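Local coordinates for protein nigritoxine (Vibrio nigripulchritudo, PDB 5M41) that acts as a bacterial toxin against crustaceans and insects, and is built on a new fold, at residues Phe606-Glu611 with Phe640-Ile645; Asp669-Val674 with Asn693-Met698; Thr679-Val684 with Gln728-Gly733; Asn720-Leu725 with Leu737-Leu742. All blocks are in the same frame, centred on the assembly; numbering follows the deposited sequence.

Interaction 1. Residues Phe606-Glu611 with Phe640-Ile645; sequences FLTYIE and FDLKDI
L642 lays its CD1 methyl across two successive turns of helix 603-614, meeting CG of L607 at 3.9 Å and CG of E611 at 3.7 Å; both of these side chains cross it at about a right angle. T608 lies beside this apolar patch and supplies the polar part of the contact. Its OG1, anti to the carbonyl carbon (chi1 -63°), receives the backbone N-H of L642 at 3.2 Å from OG1 to N, with a moderately bent N-H...O angle of 146°. The same hydroxyl is also bonded to O of N604, one turn earlier, so its rotation is fixed between helix and loop. T608 OG1 also lies 3.5 Å from CB of F640, while its CG2, anti to the backbone N, leans on CB of D641. Farther along the loop, CD2 of L607 reaches CG1 of I645 at 3.9 Å and touches the carboxylate oxygen OD2 of D644. The loop 640-645, which has no regular structure, thus lines one flank of the helix on its way from helix 625-632 to strand 649-652. F606, Y609 and I610 instead pack on helix 688-704, and L607 and I645 also touch helix 719-731.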
loop_
_atom_site.group_PDB
_atom_site.type_symbol
_atom_site.label_atom_id
_atom_site.label_comp_id
_atom_site.label_asym_id
_atom_site.label_seq_id
_atom_site.Cartn_x
_atom_site.Cartn_y
_atom_site.Cartn_z
ATOM N N PHE A 606 -30.223 7.489 -4.110
ATOM C CA PHE A 606 -29.741 6.337 -3.356
ATOM C C PHE A 606 -29.662 5.124 -4.282
ATOM O O PHE A 606 -28.631 4.461 -4.350
ATOM C CB PHE A 606 -30.653 6.048 -2.142
ATOM C CG PHE A 606 -30.173 4.896 -1.267
ATOM C CD1 PHE A 606 -29.091 5.060 -0.378
ATOM C CD2 PHE A 606 -30.797 3.648 -1.325
ATOM C CE1 PHE A 606 -28.654 4.010 0.429
ATOM C CE2 PHE A 606 -30.362 2.598 -0.516
ATOM C CZ PHE A 606 -29.298 2.773 0.362
ATOM N N LEU A 607 -30.746 4.874 -5.022
ATOM C CA LEU A 607 -30.803 3.741 -5.959
ATOM C C LEU A 607 -29.631 3.785 -6.947
ATOM O O LEU A 607 -28.934 2.775 -7.133
ATOM C CB LEU A 607 -32.152 3.679 -6.721
ATOM C CG LEU A 607 -32.301 2.617 -7.823
ATOM C CD1 LEU A 607 -32.052 1.203 -7.282
ATOM C CD2 LEU A 607 -33.651 2.707 -8.546
ATOM N N THR A 608 -29.417 4.948 -7.557
ATOM C CA THR A 608 -28.383 5.107 -8.577
ATOM C C THR A 608 -27.026 4.884 -7.954
ATOM O O THR A 608 -26.208 4.126 -8.492
ATOM C CB THR A 608 -28.435 6.489 -9.267
ATOM O OG1 THR A 608 -29.684 6.616 -9.960
ATOM C CG2 THR A 608 -27.307 6.627 -10.295
ATOM N N TYR A 609 -26.788 5.523 -6.817
ATOM C CA TYR A 609 -25.474 5.381 -6.188
ATOM C C TYR A 609 -25.186 3.921 -5.841
ATOM O O TYR A 609 -24.124 3.411 -6.178
ATOM C CB TYR A 609 -25.285 6.315 -4.985
ATOM C CG TYR A 609 -23.953 6.109 -4.293
ATOM C CD1 TYR A 609 -22.780 6.680 -4.801
ATOM C CD2 TYR A 609 -23.859 5.317 -3.150
ATOM C CE1 TYR A 609 -21.555 6.477 -4.180
ATOM C CE2 TYR A 609 -22.639 5.105 -2.515
ATOM C CZ TYR A 609 -21.491 5.693 -3.032
ATOM O OH TYR A 609 -20.272 5.486 -2.402
ATOM N N ILE A 610 -26.137 3.248 -5.209
ATOM C CA ILE A 610 -25.929 1.882 -4.759
ATOM C C ILE A 610 -25.742 0.916 -5.945
ATOM O O ILE A 610 -24.825 0.073 -5.919
ATOM C CB ILE A 610 -27.044 1.434 -3.784
ATOM C CG1 ILE A 610 -26.943 2.234 -2.476
ATOM C CG2 ILE A 610 -26.978 -0.073 -3.486
ATOM C CD1 ILE A 610 -25.664 2.012 -1.670
ATOM N N GLU A 611 -26.566 1.054 -6.986
ATOM C CA GLU A 611 -26.399 0.249 -8.201
ATOM C C GLU A 611 -25.014 0.465 -8.810
ATOM O O GLU A 611 -24.391 -0.475 -9.276
ATOM C CB GLU A 611 -27.509 0.526 -9.216
ATOM C CG GLU A 611 -28.885 0.083 -8.729
ATOM C CD GLU A 611 -28.985 -1.428 -8.568
ATOM O OE1 GLU A 611 -28.665 -2.135 -9.530
ATOM O OE2 GLU A 611 -29.384 -1.915 -7.492
ATOM N N PHE A 640 -31.648 11.623 -12.021
ATOM C CA PHE A 640 -30.507 10.690 -11.917
ATOM C C PHE A 640 -30.580 9.636 -13.023
ATOM O O PHE A 640 -31.635 9.459 -13.626
ATOM C CB PHE A 640 -30.476 10.016 -10.540
ATOM C CG PHE A 640 -30.182 10.966 -9.416
ATOM C CD1 PHE A 640 -28.870 11.235 -9.042
ATOM C CD2 PHE A 640 -31.217 11.592 -8.732
ATOM C CE1 PHE A 640 -28.594 12.116 -8.008
ATOM C CE2 PHE A 640 -30.952 12.476 -7.686
ATOM C CZ PHE A 640 -29.637 12.748 -7.331
ATOM N N ASP A 641 -29.477 8.935 -13.282
ATOM C CA ASP A 641 -29.445 7.888 -14.319
ATOM C C ASP A 641 -30.581 6.881 -14.137
ATOM O O ASP A 641 -31.176 6.410 -15.108
ATOM C CB ASP A 641 -28.102 7.157 -14.315
ATOM C CG ASP A 641 -28.029 6.046 -15.367
ATOM O OD1 ASP A 641 -27.878 6.366 -16.569
ATOM O OD2 ASP A 641 -28.106 4.851 -14.993
ATOM N N LEU A 642 -30.886 6.545 -12.888
ATOM C CA LEU A 642 -32.003 5.666 -12.627
ATOM C C LEU A 642 -33.169 6.488 -12.118
ATOM O O LEU A 642 -33.003 7.361 -11.252
ATOM C CB LEU A 642 -31.618 4.541 -11.656
ATOM C CG LEU A 642 -30.485 3.635 -12.126
ATOM C CD1 LEU A 642 -30.265 2.523 -11.106
ATOM C CD2 LEU A 642 -30.740 3.047 -13.524
ATOM N N LYS A 643 -34.346 6.215 -12.680
ATOM C CA LYS A 643 -35.545 6.991 -12.380
ATOM C C LYS A 643 -36.668 6.067 -11.940
ATOM O O LYS A 643 -37.821 6.477 -11.854
ATOM C CB LYS A 643 -35.967 7.794 -13.609
ATOM C CG LYS A 643 -34.809 8.458 -14.344
ATOM C CD LYS A 643 -35.314 9.368 -15.453
ATOM C CE LYS A 643 -34.354 10.516 -15.748
ATOM N NZ LYS A 643 -32.950 10.089 -15.945
ATOM N N ASP A 644 -36.321 4.820 -11.636
ATOM C CA ASP A 644 -37.326 3.775 -11.389
ATOM C C ASP A 644 -38.284 4.023 -10.230
ATOM O O ASP A 644 -39.434 3.589 -10.294
ATOM C CB ASP A 644 -36.637 2.425 -11.193
ATOM C CG ASP A 644 -35.762 2.064 -12.370
ATOM O OD1 ASP A 644 -36.321 1.554 -13.377
ATOM O OD2 ASP A 644 -34.536 2.321 -12.305
ATOM N N ILE A 645 -37.815 4.665 -9.159
ATOM C CA ILE A 645 -38.691 4.906 -8.017
ATOM C C ILE A 645 -39.499 6.174 -8.279
ATOM O O ILE A 645 -38.918 7.253 -8.494
ATOM C CB ILE A 645 -37.946 5.033 -6.676
ATOM C CG1 ILE A 645 -36.795 4.001 -6.551
ATOM C CG2 ILE A 645 -38.940 4.919 -5.529
ATOM C CD1 ILE A 645 -37.224 2.532 -6.617
#

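Interaction 2. Residues Asp669-Val674 with Asn693-Met698; sequences DFITVV and NIVESM
An antiparallel helical hairpin, formed by the consecutive helices 667-676 and 688-704, is held here by a wholly apolar interface. The short segments run nearly antiparallel, at 169°, with their axes 10.5 Å apart, and I671 stands opposite V695. M698 carries one end of the contact. Its chain is extended beyond CG, so that the thioether reaches the Phe ring on the partner helix. CE of M698 comes in at the edge of the F670 ring, in its plane, 3.8 Å from CE2 of F670. The sulfur makes a Met-aromatic contact of the edge type, with SD 5.3 Å from the centroid of the F670 ring and 82° off its normal. F670 CG is anti to the backbone N (chi1 -180°), which swings the ring toward M698, and CG2 of V674 rests over one face of that ring, toward the rim. I671 slides past M698 in the opposite direction, its CD1 lying 3.8 Å from CB of M698. The other branch, CG2 of I671, meets CG1 of V695 at 4.0 Å. V674 ends the row more loosely, its CG1 lying 4.3 Å from CG2 of I694. No hydrogen bond crosses between the segments, and the hydroxyl of S697 is turned back onto O of N693 in its own helix. Cohesion therefore rests on dispersion and on the sulfur beside the ring hydrogens, all of it between buried residues.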
loop_
_atom_site.group_PDB
_atom_site.type_symbol
_atom_site.label_atom_id
_atom_site.label_comp_id
_atom_site.label_asym_id
_atom_site.label_seq_id
_atom_site.Cartn_x
_atom_site.Cartn_y
_atom_site.Cartn_z
ATOM N N ASP A 669 -34.842 -0.605 10.888
ATOM C CA ASP A 669 -34.866 -1.824 10.062
ATOM C C ASP A 669 -34.110 -1.578 8.755
ATOM O O ASP A 669 -33.325 -2.422 8.322
ATOM C CB ASP A 669 -36.288 -2.245 9.711
ATOM C CG ASP A 669 -37.101 -2.717 10.910
ATOM O OD1 ASP A 669 -36.533 -3.106 11.960
ATOM O OD2 ASP A 669 -38.340 -2.676 10.772
ATOM N N PHE A 670 -34.361 -0.420 8.140
ATOM C CA PHE A 670 -33.740 -0.028 6.874
ATOM C C PHE A 670 -32.232 0.053 7.016
ATOM O O PHE A 670 -31.474 -0.553 6.241
ATOM C CB PHE A 670 -34.312 1.320 6.376
ATOM C CG PHE A 670 -33.725 1.782 5.073
ATOM C CD1 PHE A 670 -34.114 1.192 3.875
ATOM C CD2 PHE A 670 -32.806 2.827 5.036
ATOM C CE1 PHE A 670 -33.584 1.615 2.664
ATOM C CE2 PHE A 670 -32.270 3.262 3.828
ATOM C CZ PHE A 670 -32.656 2.649 2.642
ATOM N N ILE A 671 -31.804 0.758 8.053
ATOM C CA ILE A 671 -30.385 0.977 8.303
ATOM C C ILE A 671 -29.667 -0.344 8.573
ATOM O O ILE A 671 -28.587 -0.600 8.021
ATOM C CB ILE A 671 -30.176 2.008 9.443
ATOM C CG1 ILE A 671 -30.541 3.423 8.948
ATOM C CG2 ILE A 671 -28.751 1.955 9.994
ATOM C CD1 ILE A 671 -30.402 4.513 10.010
ATOM N N THR A 672 -30.276 -1.198 9.395
ATOM C CA THR A 672 -29.674 -2.508 9.716
ATOM C C THR A 672 -29.378 -3.304 8.437
ATOM O O THR A 672 -28.294 -3.823 8.267
ATOM C CB THR A 672 -30.579 -3.322 10.654
ATOM O OG1 THR A 672 -30.777 -2.582 11.868
ATOM C CG2 THR A 672 -29.957 -4.703 10.982
ATOM N N VAL A 673 -30.331 -3.368 7.518
ATOM C CA VAL A 673 -30.106 -4.109 6.280
ATOM C C VAL A 673 -29.047 -3.406 5.414
ATOM O O VAL A 673 -28.100 -4.039 4.929
ATOM C CB VAL A 673 -31.435 -4.404 5.542
ATOM C CG1 VAL A 673 -31.191 -4.944 4.142
ATOM C CG2 VAL A 673 -32.236 -5.440 6.333
ATOM N N VAL A 674 -29.155 -2.087 5.280
ATOM C CA VAL A 674 -28.244 -1.340 4.418
ATOM C C VAL A 674 -26.793 -1.526 4.869
ATOM O O VAL A 674 -25.900 -1.766 4.047
ATOM C CB VAL A 674 -28.614 0.168 4.396
ATOM C CG1 VAL A 674 -27.449 1.004 3.875
ATOM C CG2 VAL A 674 -29.851 0.378 3.538
ATOM N N ASN A 693 -20.352 6.274 6.213
ATOM C CA ASN A 693 -20.858 7.628 6.011
ATOM C C ASN A 693 -22.319 7.682 5.559
ATOM O O ASN A 693 -23.040 8.579 5.961
ATOM C CB ASN A 693 -19.953 8.410 5.064
ATOM C CG ASN A 693 -18.744 8.968 5.769
ATOM O OD1 ASN A 693 -18.873 9.682 6.748
ATOM N ND2 ASN A 693 -17.565 8.653 5.271
ATOM N N ILE A 694 -22.756 6.721 4.735
ATOM C CA ILE A 694 -24.164 6.622 4.340
ATOM C C ILE A 694 -25.037 6.441 5.591
ATOM O O ILE A 694 -26.070 7.115 5.768
ATOM C CB ILE A 694 -24.379 5.450 3.369
ATOM C CG1 ILE A 694 -23.880 5.807 1.965
ATOM C CG2 ILE A 694 -25.837 4.972 3.359
ATOM C CD1 ILE A 694 -23.914 4.635 1.010
ATOM N N VAL A 695 -24.601 5.530 6.445
ATOM C CA VAL A 695 -25.314 5.143 7.640
ATOM C C VAL A 695 -25.268 6.287 8.665
ATOM O O VAL A 695 -26.305 6.702 9.214
ATOM C CB VAL A 695 -24.719 3.814 8.183
ATOM C CG1 VAL A 695 -25.146 3.547 9.614
ATOM C CG2 VAL A 695 -25.165 2.653 7.288
ATOM N N GLU A 696 -24.070 6.796 8.911
ATOM C CA GLU A 696 -23.887 7.912 9.842
ATOM C C GLU A 696 -24.711 9.131 9.416
ATOM O O GLU A 696 -25.293 9.777 10.271
ATOM C CB GLU A 696 -22.405 8.265 9.980
ATOM C CG GLU A 696 -22.103 9.460 10.873
ATOM C CD GLU A 696 -20.606 9.735 10.983
ATOM O OE1 GLU A 696 -19.921 9.785 9.933
ATOM O OE2 GLU A 696 -20.102 9.893 12.122
ATOM N N SER A 697 -24.781 9.422 8.107
ATOM C CA SER A 697 -25.666 10.490 7.586
ATOM C C SER A 697 -27.094 10.246 8.013
ATOM O O SER A 697 -27.784 11.159 8.461
ATOM C CB SER A 697 -25.669 10.538 6.062
ATOM O OG SER A 697 -24.499 11.128 5.561
ATOM N N MET A 698 -27.543 9.006 7.854
ATOM C CA MET A 698 -28.919 8.673 8.197
ATOM C C MET A 698 -29.224 8.863 9.679
ATOM O O MET A 698 -30.244 9.457 10.031
ATOM C CB MET A 698 -29.239 7.268 7.724
ATOM C CG MET A 698 -29.199 7.215 6.208
ATOM S SD MET A 698 -29.493 5.534 5.651
ATOM C CE MET A 698 -29.444 5.787 3.887
#

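Interaction 3. Residues Thr679-Val684 with Gln728-Gly733; sequences TKMRKV and QVLTNG
A 3-10 turn, residues 680-684, docks against the C-terminal part of helix 719-731, where the peptide carbonyl of L730 is taken up by two donors at the start of segment 679-684. T679 OG1 donates to O of L730 at a short 2.6 Å, in the carbonyl plane and on a lone pair; its chi1 of 64° places the hydroxyl in the crowded position between backbone N and carbonyl carbon. The second donor, backbone N of K680, approaches the same L730 O from above the carbonyl plane, at 3.0 Å. Beside this doubly bonded carbonyl the packing is close and buried. M681 runs side by side with V729, CG of M681 to CG1 of V729 at 3.5 Å, and its SD lies against CD2 of L730 at 3.8 Å. I610 of helix 603-614 adds to the same patch by touching both M681 and V729. The outer side is made of the exposed N732 and the partly exposed K680, with no hydrogen bond between the two side chains. K680 bends at chi2, so that its aliphatic part crosses the amide of N732 at about a right angle while the ammonium end leads away. N732 has left the helix with positive phi, and its OD1 takes a hydrogen bond from K614 NZ, which also reaches O of V729. On this outer side the nearest approach is by a methylene: CD of K680 lies 3.5 Å from ND2 of N732.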
loop_
_atom_site.group_PDB
_atom_site.type_symbol
_atom_site.label_atom_id
_atom_site.label_comp_id
_atom_site.label_asym_id
_atom_site.label_seq_id
_atom_site.Cartn_x
_atom_site.Cartn_y
_atom_site.Cartn_z
ATOM N N THR A 679 -26.486 -10.019 0.112
ATOM C CA THR A 679 -26.889 -10.506 -1.203
ATOM C C THR A 679 -26.347 -9.609 -2.309
ATOM O O THR A 679 -25.140 -9.387 -2.345
ATOM C CB THR A 679 -28.410 -10.761 -1.273
ATOM O OG1 THR A 679 -29.096 -9.525 -1.092
ATOM C CG2 THR A 679 -28.829 -11.659 -0.146
ATOM N N LYS A 680 -27.192 -9.077 -3.192
ATOM C CA LYS A 680 -26.663 -8.313 -4.341
ATOM C C LYS A 680 -25.951 -7.001 -3.976
ATOM O O LYS A 680 -25.228 -6.414 -4.803
ATOM C CB LYS A 680 -27.727 -8.092 -5.421
ATOM C CG LYS A 680 -28.352 -9.373 -5.976
ATOM C CD LYS A 680 -27.339 -10.281 -6.667
ATOM C CE LYS A 680 -28.049 -11.511 -7.244
ATOM N NZ LYS A 680 -27.245 -12.725 -6.962
ATOM N N MET A 681 -26.145 -6.543 -2.745
ATOM C CA MET A 681 -25.403 -5.371 -2.229
ATOM C C MET A 681 -23.985 -5.649 -1.727
ATOM O O MET A 681 -23.276 -4.702 -1.357
ATOM C CB MET A 681 -26.177 -4.735 -1.071
ATOM C CG MET A 681 -26.853 -3.433 -1.391
ATOM S SD MET A 681 -27.448 -2.696 0.151
ATOM C CE MET A 681 -26.042 -1.679 0.587
ATOM N N ARG A 682 -23.563 -6.917 -1.696
ATOM C CA ARG A 682 -22.324 -7.300 -0.978
ATOM C C ARG A 682 -21.105 -6.434 -1.294
ATOM O O ARG A 682 -20.385 -6.020 -0.381
ATOM C CB ARG A 682 -21.980 -8.797 -1.161
ATOM C CG ARG A 682 -21.907 -9.250 -2.609
ATOM C CD ARG A 682 -21.705 -10.764 -2.754
ATOM N NE ARG A 682 -22.395 -11.230 -3.959
ATOM C CZ ARG A 682 -23.571 -11.856 -3.966
ATOM N NH1 ARG A 682 -24.188 -12.147 -2.824
ATOM N NH2 ARG A 682 -24.123 -12.216 -5.120
ATOM N N LYS A 683 -20.894 -6.123 -2.572
ATOM C CA LYS A 683 -19.691 -5.374 -2.970
ATOM C C LYS A 683 -19.609 -3.954 -2.404
ATOM O O LYS A 683 -18.514 -3.413 -2.267
ATOM C CB LYS A 683 -19.537 -5.349 -4.484
ATOM C CG LYS A 683 -19.077 -6.670 -5.067
ATOM C CD LYS A 683 -18.950 -6.574 -6.571
ATOM C CE LYS A 683 -18.457 -7.887 -7.153
ATOM N NZ LYS A 683 -18.474 -7.821 -8.641
ATOM N N VAL A 684 -20.758 -3.354 -2.078
ATOM C CA VAL A 684 -20.794 -2.008 -1.471
ATOM C C VAL A 684 -19.966 -2.028 -0.182
ATOM O O VAL A 684 -19.286 -1.057 0.153
ATOM C CB VAL A 684 -22.248 -1.534 -1.192
ATOM C CG1 VAL A 684 -22.286 -0.139 -0.579
ATOM C CG2 VAL A 684 -23.069 -1.570 -2.467
ATOM N N GLN A 728 -34.791 -4.177 -5.742
ATOM C CA GLN A 728 -33.777 -3.926 -6.748
ATOM C C GLN A 728 -32.377 -3.944 -6.129
ATOM O O GLN A 728 -31.467 -4.642 -6.623
ATOM C CB GLN A 728 -34.025 -2.602 -7.508
ATOM C CG GLN A 728 -32.931 -2.272 -8.540
ATOM C CD GLN A 728 -32.741 -3.373 -9.589
ATOM O OE1 GLN A 728 -33.677 -4.070 -9.924
ATOM N NE2 GLN A 728 -31.523 -3.535 -10.085
ATOM N N VAL A 729 -32.219 -3.181 -5.049
ATOM C CA VAL A 729 -30.925 -3.003 -4.416
ATOM C C VAL A 729 -30.427 -4.357 -3.884
ATOM O O VAL A 729 -29.268 -4.741 -4.081
ATOM C CB VAL A 729 -31.029 -1.911 -3.313
ATOM C CG1 VAL A 729 -30.034 -2.123 -2.209
ATOM C CG2 VAL A 729 -30.878 -0.513 -3.921
ATOM N N LEU A 730 -31.307 -5.095 -3.237
ATOM C CA LEU A 730 -30.886 -6.314 -2.581
ATOM C C LEU A 730 -30.882 -7.543 -3.472
ATOM O O LEU A 730 -30.096 -8.458 -3.224
ATOM C CB LEU A 730 -31.715 -6.584 -1.328
ATOM C CG LEU A 730 -31.723 -5.463 -0.283
ATOM C CD1 LEU A 730 -32.731 -5.750 0.809
ATOM C CD2 LEU A 730 -30.332 -5.234 0.313
ATOM N N THR A 731 -31.750 -7.583 -4.486
ATOM C CA THR A 731 -31.914 -8.814 -5.283
ATOM C C THR A 731 -31.906 -8.603 -6.797
ATOM O O THR A 731 -32.242 -9.520 -7.549
ATOM C CB THR A 731 -33.189 -9.608 -4.888
ATOM O OG1 THR A 731 -34.354 -8.997 -5.467
ATOM C CG2 THR A 731 -33.367 -9.706 -3.348
ATOM N N ASN A 732 -31.537 -7.404 -7.248
ATOM C CA ASN A 732 -31.599 -7.059 -8.675
ATOM C C ASN A 732 -33.004 -7.249 -9.255
ATOM O O ASN A 732 -33.153 -7.526 -10.432
ATOM C CB ASN A 732 -30.564 -7.852 -9.502
ATOM C CG ASN A 732 -29.133 -7.533 -9.115
ATOM O OD1 ASN A 732 -28.844 -6.505 -8.503
ATOM N ND2 ASN A 732 -28.228 -8.423 -9.464
ATOM N N GLY A 733 -34.023 -7.101 -8.415
ATOM C CA GLY A 733 -35.416 -7.231 -8.844
ATOM C C GLY A 733 -35.858 -8.668 -9.109
ATOM O O GLY A 733 -36.894 -8.895 -9.728
#

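Interaction 4. Residues Asn720-Leu725 with Leu737-Leu742; sequences NYMTQL and LNLQGL
The carbonyl oxygen of N720 is gripped twice from within its own helix. Backbone N of Q724 donates to N720 O at 2.9 Å in the regular helical pattern, and OG1 of T723 adds a second bond to this O at 3.1 Å, from above the carbonyl plane. With chi1 at 58° the T723 hydroxyl sits between backbone N and carbonyl carbon, pointing back to N720 O and weakly to T719 O, and CB and CG2 face the other segment. CB of T723 sits 3.3 Å from the carbonyl O of L737, and its CG2 lies against CA of N738 at 3.8 Å. No direct hydrogen bond joins the segments; one water does so, accepting from N of L737 at 2.8 Å and donating to O of T723. The incoming helix starts with N738 as its N-cap, whose OD1 accepts from N of G741 nearly along the C=O axis, with an N-H...O angle of 162°. On the apolar flank M722, with CG anti to the backbone N (chi1 -179°), sets CG beside CD2 of L739 at 4.1 Å and more loosely beside L742. Helices 719-731 and 739-751 thereby meet over Y665 of strand 665-666, which M722, L739 and L742 all touch, while M722 also reaches strand 649-652.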
loop_
_atom_site.group_PDB
_atom_site.type_symbol
_atom_site.label_atom_id
_atom_site.label_comp_id
_atom_site.label_asym_id
_atom_site.label_seq_id
_atom_site.Cartn_x
_atom_site.Cartn_y
_atom_site.Cartn_z
ATOM N N ASN A 720 -44.843 0.827 -1.304
ATOM C CA ASN A 720 -44.458 0.307 -2.608
ATOM C C ASN A 720 -43.104 0.822 -3.071
ATOM O O ASN A 720 -42.323 0.067 -3.666
ATOM C CB ASN A 720 -45.554 0.569 -3.657
ATOM C CG ASN A 720 -46.784 -0.300 -3.425
ATOM O OD1 ASN A 720 -46.771 -1.167 -2.544
ATOM N ND2 ASN A 720 -47.853 -0.076 -4.209
ATOM N N TYR A 721 -42.818 2.085 -2.775
ATOM C CA TYR A 721 -41.548 2.693 -3.175
ATOM C C TYR A 721 -40.400 1.993 -2.466
ATOM O O TYR A 721 -39.409 1.629 -3.109
ATOM C CB TYR A 721 -41.515 4.207 -2.911
ATOM C CG TYR A 721 -42.659 5.004 -3.535
ATOM C CD1 TYR A 721 -43.245 4.614 -4.749
ATOM C CD2 TYR A 721 -43.140 6.155 -2.906
ATOM C CE1 TYR A 721 -44.290 5.349 -5.309
ATOM C CE2 TYR A 721 -44.180 6.902 -3.455
ATOM C CZ TYR A 721 -44.748 6.496 -4.654
ATOM O OH TYR A 721 -45.785 7.231 -5.180
ATOM N N MET A 722 -40.564 1.765 -1.161
ATOM C CA MET A 722 -39.561 1.060 -0.346
ATOM C C MET A 722 -39.317 -0.394 -0.806
ATOM O O MET A 722 -38.171 -0.802 -0.989
ATOM C CB MET A 722 -39.926 1.115 1.146
ATOM C CG MET A 722 -38.919 0.413 2.055
ATOM S SD MET A 722 -37.211 1.021 1.885
ATOM C CE MET A 722 -37.285 2.394 3.036
ATOM N N THR A 723 -40.391 -1.165 -1.021
ATOM C CA THR A 723 -40.242 -2.567 -1.444
ATOM C C THR A 723 -39.625 -2.653 -2.839
ATOM O O THR A 723 -38.838 -3.573 -3.124
ATOM C CB THR A 723 -41.592 -3.339 -1.453
ATOM O OG1 THR A 723 -42.513 -2.673 -2.317
ATOM C CG2 THR A 723 -42.201 -3.455 -0.046
ATOM N N GLN A 724 -39.989 -1.713 -3.716
ATOM C CA GLN A 724 -39.404 -1.663 -5.072
ATOM C C GLN A 724 -37.902 -1.395 -4.977
ATOM O O GLN A 724 -37.080 -2.111 -5.559
ATOM C CB GLN A 724 -40.087 -0.589 -5.945
ATOM C CG GLN A 724 -39.644 -0.628 -7.407
ATOM C CD GLN A 724 -39.995 0.642 -8.193
ATOM O OE1 GLN A 724 -40.682 1.536 -7.689
ATOM N NE2 GLN A 724 -39.498 0.732 -9.429
ATOM N N LEU A 725 -37.554 -0.368 -4.212
ATOM C CA LEU A 725 -36.155 0.026 -4.003
ATOM C C LEU A 725 -35.297 -1.119 -3.472
ATOM O O LEU A 725 -34.251 -1.435 -4.045
ATOM C CB LEU A 725 -36.065 1.203 -3.026
ATOM C CG LEU A 725 -34.659 1.625 -2.568
ATOM C CD1 LEU A 725 -33.851 2.190 -3.734
ATOM C CD2 LEU A 725 -34.791 2.692 -1.496
ATOM N N LEU A 737 -40.203 -8.381 -2.561
ATOM C CA LEU A 737 -40.058 -8.236 -1.112
ATOM C C LEU A 737 -41.237 -7.475 -0.526
ATOM O O LEU A 737 -41.849 -6.661 -1.208
ATOM C CB LEU A 737 -38.752 -7.521 -0.765
ATOM C CG LEU A 737 -37.412 -8.152 -1.168
ATOM C CD1 LEU A 737 -36.269 -7.218 -0.776
ATOM C CD2 LEU A 737 -37.246 -9.518 -0.506
ATOM N N ASN A 738 -41.555 -7.743 0.735
ATOM C CA ASN A 738 -42.544 -6.949 1.453
ATOM C C ASN A 738 -41.921 -6.451 2.748
ATOM O O ASN A 738 -40.815 -6.902 3.128
ATOM C CB ASN A 738 -43.889 -7.701 1.673
ATOM C CG ASN A 738 -43.759 -8.936 2.564
ATOM O OD1 ASN A 738 -42.842 -9.056 3.383
ATOM N ND2 ASN A 738 -44.720 -9.865 2.419
ATOM N N LEU A 739 -42.615 -5.533 3.414
ATOM C CA LEU A 739 -42.078 -4.848 4.583
ATOM C C LEU A 739 -41.803 -5.791 5.742
ATOM O O LEU A 739 -40.798 -5.644 6.441
ATOM C CB LEU A 739 -43.019 -3.718 5.035
ATOM C CG LEU A 739 -43.113 -2.463 4.158
ATOM C CD1 LEU A 739 -44.135 -1.519 4.786
ATOM C CD2 LEU A 739 -41.775 -1.751 3.974
ATOM N N GLN A 740 -42.687 -6.765 5.943
ATOM C CA GLN A 740 -42.497 -7.717 7.009
ATOM C C GLN A 740 -41.225 -8.533 6.737
ATOM O O GLN A 740 -40.410 -8.740 7.628
ATOM C CB GLN A 740 -43.733 -8.635 7.155
ATOM C CG GLN A 740 -43.906 -9.220 8.559
ATOM C CD GLN A 740 -43.950 -8.149 9.654
ATOM O OE1 GLN A 740 -44.937 -7.423 9.797
ATOM N NE2 GLN A 740 -42.866 -8.039 10.421
ATOM N N GLY A 741 -41.061 -8.998 5.499
ATOM C CA GLY A 741 -39.839 -9.716 5.112
ATOM C C GLY A 741 -38.619 -8.834 5.372
ATOM O O GLY A 741 -37.617 -9.298 5.890
ATOM N N LEU A 742 -38.722 -7.548 5.039
ATOM C CA LEU A 742 -37.627 -6.610 5.296
ATOM C C LEU A 742 -37.368 -6.431 6.794
ATOM O O LEU A 742 -36.210 -6.399 7.214
ATOM C CB LEU A 742 -37.886 -5.262 4.618
ATOM C CG LEU A 742 -37.743 -5.323 3.095
ATOM C CD1 LEU A 742 -38.191 -3.991 2.507
ATOM C CD2 LEU A 742 -36.317 -5.655 2.668
HETATM O O HOH W 1 -39.713 -6.135 -4.156
#

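Following the chain, interaction 1 comes first: helix 603-614 departs and, across 28 residues, about half of them helical, the loop 640-645 returns to it, closing a loop before interaction 2 opens. Interaction 2 folds helix 688-704 back on helix 667-676. The connection between those helices holds 679-684, so interaction 3, which waits for 728-733, crosses interaction 2. Interaction 4 crosses interaction 3 in turn, opening at 720-725 and closing a short loop at 737-742. Helix 719-731 serves both of the last two. F606 packs on F670, Q724 bonds to D644 O and L730 touches V673 and L742, so the four contacts tie one C-terminal helical cluster together.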